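Local coordinates for beta-porphyranase (Bacteroides plebeius, PDB 4AWD), which hydrolyses the sulfated red-algal polysaccharide porphyran at its beta-D-galactose-(1->4)-alpha-L-galactose-6-sulfate linkages, at residues K67-A70 against K71-W75. Residues are numbered along the deposited sequence; the frame is centred on the assembly and turned at random.
Sequences KWHA and KSPYW
His69 and Pro73 meet where the chain turns after the short strand 68-69. The pyrrolidine CG lies over one face of the imidazole, offset toward its rim. It is a CH-pi contact: Pro73 CG lies 4.1 Å from the centroid of the His69 ring and 20° off the ring normal. Pro73 CD also packs on the ring, 3.7 Å from His69 CD2. The imidazole reaches this position because His69 CG is anti to its own carbonyl carbon (chi1 -66°). The same Pro73 CG also sits over the centre of the Tyr74 ring, 3.8 Å above its plane. Pro73 CG thus touches the rings of both His69 and Tyr74.

The polar contacts centre on Ser72 OG. Ser72 OG accepts from Tyr74 N at 3.0 Å, with an N-H...O angle of 155°. A weak second bond runs from Trp75 N to Ser72 OG at 3.4 Å. His283 NE2 of strand 281-285 also hydrogen-bonds this hydroxyl. Lys71 NZ hydrogen-bonds to Thr76 O.

Backbone hydrogen bonds of His69 with Ala125 and of Ser72 with Ala123 tie this turn to strand 117-126. The bond from Tyr74 N to Ser72 OG forms an ST turn, which leads to Trp75, a probable substrate-binding residue of the GH16 cleft.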
ATOM      1  N   LYS A  67       8.594   8.779 -12.971  1.00 14.26           N
ATOM      2  CA  LYS A  67       8.442   8.540 -11.530  1.00 14.04           C
ATOM      3  C   LYS A  67       7.710   7.232 -11.161  1.00 13.46           C
ATOM      4  O   LYS A  67       7.916   6.692 -10.065  1.00 13.06           O
ATOM      5  CB  LYS A  67       7.681   9.714 -10.897  1.00 14.16           C
ATOM      6  CG  LYS A  67       7.808   9.816  -9.375  1.00 14.82           C
ATOM      7  CD  LYS A  67       7.159  11.101  -8.854  1.00 15.48           C
ATOM      8  CE  LYS A  67       7.949  12.364  -9.228  1.00 13.84           C
ATOM      9  NZ  LYS A  67       7.204  13.590  -8.756  1.00 14.36           N
ATOM     10  N   TRP A  68       6.842   6.753 -12.054  1.00 12.43           N
ATOM     11  CA  TRP A  68       5.952   5.624 -11.739  1.00 11.97           C
ATOM     12  C   TRP A  68       5.974   4.522 -12.782  1.00 11.50           C
ATOM     13  O   TRP A  68       6.055   4.792 -13.971  1.00 11.85           O
ATOM     14  CB  TRP A  68       4.493   6.092 -11.568  1.00 10.73           C
ATOM     15  CG  TRP A  68       4.328   7.202 -10.620  1.00 10.53           C
ATOM     16  CD1 TRP A  68       4.106   8.505 -10.932  1.00 10.66           C
ATOM     17  CD2 TRP A  68       4.373   7.135  -9.185  1.00 10.09           C
ATOM     18  NE1 TRP A  68       3.997   9.254  -9.786  1.00  9.23           N
ATOM     19  CE2 TRP A  68       4.171   8.440  -8.701  1.00  9.37           C
ATOM     20  CE3 TRP A  68       4.562   6.098  -8.266  1.00  9.88           C
ATOM     21  CZ2 TRP A  68       4.160   8.742  -7.336  1.00  9.09           C
ATOM     22  CZ3 TRP A  68       4.542   6.398  -6.909  1.00  9.07           C
ATOM     23  CH2 TRP A  68       4.342   7.711  -6.462  1.00  9.08           C
ATOM     24  N   HIS A  69       5.880   3.281 -12.325  1.00 11.77           N
ATOM     25  CA  HIS A  69       5.536   2.160 -13.200  1.00 12.53           C
ATOM     26  C   HIS A  69       4.023   1.963 -13.154  1.00 12.78           C
ATOM     27  O   HIS A  69       3.483   1.651 -12.081  1.00 13.04           O
ATOM     28  CB  HIS A  69       6.200   0.872 -12.725  1.00 12.17           C
ATOM     29  CG  HIS A  69       7.694   0.876 -12.818  1.00 12.62           C
ATOM     30  ND1 HIS A  69       8.367   0.861 -14.021  1.00 14.47           N
ATOM     31  CD2 HIS A  69       8.645   0.823 -11.855  1.00 11.66           C
ATOM     32  CE1 HIS A  69       9.668   0.821 -13.796  1.00 13.22           C
ATOM     33  NE2 HIS A  69       9.862   0.803 -12.491  1.00 13.01           N
ATOM     34  N   ALA A  70       3.351   2.136 -14.296  1.00 12.64           N
ATOM     35  CA  ALA A  70       1.885   1.928 -14.396  1.00 12.96           C
ATOM     36  C   ALA A  70       1.505   0.481 -14.091  1.00 13.21           C
ATOM     37  O   ALA A  70       0.466   0.223 -13.461  1.00 13.86           O
ATOM     38  CB  ALA A  70       1.355   2.332 -15.785  1.00 12.16           C
ATOM     39  N   LYS A  71       2.333  -0.448 -14.567  1.00 12.74           N
ATOM     40  CA  LYS A  71       2.262  -1.834 -14.154  1.00 12.71           C
ATOM     41  C   LYS A  71       3.513  -2.197 -13.357  1.00 12.54           C
ATOM     42  O   LYS A  71       4.618  -2.312 -13.910  1.00 11.68           O
ATOM     43  CB  LYS A  71       2.106  -2.764 -15.356  1.00 12.70           C
ATOM     44  CG  LYS A  71       1.685  -4.175 -14.975  1.00 13.40           C
ATOM     45  CD  LYS A  71       2.324  -5.216 -15.894  1.00 16.33           C
ATOM     46  CE  LYS A  71       1.587  -6.570 -15.879  1.00 16.07           C
ATOM     47  NZ  LYS A  71       1.347  -7.111 -14.515  1.00 13.63           N
ATOM     48  N   SER A  72       3.330  -2.382 -12.055  1.00 12.72           N
ATOM     49  CA  SER A  72       4.442  -2.742 -11.174  1.00 13.17           C
ATOM     50  C   SER A  72       5.251  -3.915 -11.726  1.00 12.99           C
ATOM     51  O   SER A  72       4.681  -4.940 -12.086  1.00 13.40           O
ATOM     52  CB  SER A  72       3.925  -3.103  -9.783  1.00 13.07           C
ATOM     53  OG  SER A  72       4.918  -3.798  -9.045  1.00 13.35           O
ATOM     54  N   PRO A  73       6.582  -3.776 -11.784  1.00 13.06           N
ATOM     55  CA  PRO A  73       7.435  -4.914 -12.168  1.00 13.09           C
ATOM     56  C   PRO A  73       7.640  -5.926 -11.029  1.00 13.52           C
ATOM     57  O   PRO A  73       8.248  -6.977 -11.234  1.00 14.17           O
ATOM     58  CB  PRO A  73       8.766  -4.248 -12.487  1.00 13.13           C
ATOM     59  CG  PRO A  73       8.803  -3.031 -11.623  1.00 12.68           C
ATOM     60  CD  PRO A  73       7.368  -2.573 -11.453  1.00 12.79           C
ATOM     61  N   TYR A  74       7.129  -5.617  -9.841  1.00 13.56           N
ATOM     62  CA  TYR A  74       7.433  -6.410  -8.647  1.00 13.60           C
ATOM     63  C   TYR A  74       6.384  -7.472  -8.310  1.00 13.39           C
ATOM     64  O   TYR A  74       6.722  -8.564  -7.878  1.00 13.44           O
ATOM     65  CB  TYR A  74       7.656  -5.483  -7.455  1.00 13.06           C
ATOM     66  CG  TYR A  74       8.746  -4.432  -7.680  1.00 14.00           C
ATOM     67  CD1 TYR A  74      10.080  -4.806  -7.861  1.00 12.81           C
ATOM     68  CD2 TYR A  74       8.437  -3.063  -7.685  1.00 11.88           C
ATOM     69  CE1 TYR A  74      11.071  -3.851  -8.047  1.00 14.20           C
ATOM     70  CE2 TYR A  74       9.418  -2.106  -7.859  1.00 12.46           C
ATOM     71  CZ  TYR A  74      10.734  -2.502  -8.034  1.00 14.07           C
ATOM     72  OH  TYR A  74      11.713  -1.555  -8.206  1.00 14.25           O
ATOM     73  N   TRP A  75       5.118  -7.127  -8.501  1.00 13.49           N
ATOM     74  CA  TRP A  75       4.017  -8.039  -8.332  1.00 13.82           C
ATOM     75  C   TRP A  75       3.339  -8.123  -9.694  1.00 14.54           C
ATOM     76  O   TRP A  75       2.463  -7.321 -10.034  1.00 15.07           O
ATOM     77  CB  TRP A  75       3.066  -7.509  -7.263  1.00 14.01           C
ATOM     78  CG  TRP A  75       2.060  -8.500  -6.780  1.00 12.70           C
ATOM     79  CD1 TRP A  75       1.886  -9.779  -7.227  1.00 11.49           C
ATOM     80  CD2 TRP A  75       1.051  -8.278  -5.785  1.00 11.41           C
ATOM     81  NE1 TRP A  75       0.848 -10.376  -6.558  1.00 10.98           N
ATOM     82  CE2 TRP A  75       0.315  -9.481  -5.665  1.00 10.87           C
ATOM     83  CE3 TRP A  75       0.707  -7.187  -4.967  1.00 11.02           C
ATOM     84  CZ2 TRP A  75      -0.753  -9.625  -4.771  1.00  7.98           C
ATOM     85  CZ3 TRP A  75      -0.360  -7.330  -4.076  1.00  9.44           C
ATOM     86  CH2 TRP A  75      -1.079  -8.547  -3.992  1.00  8.78           C
TER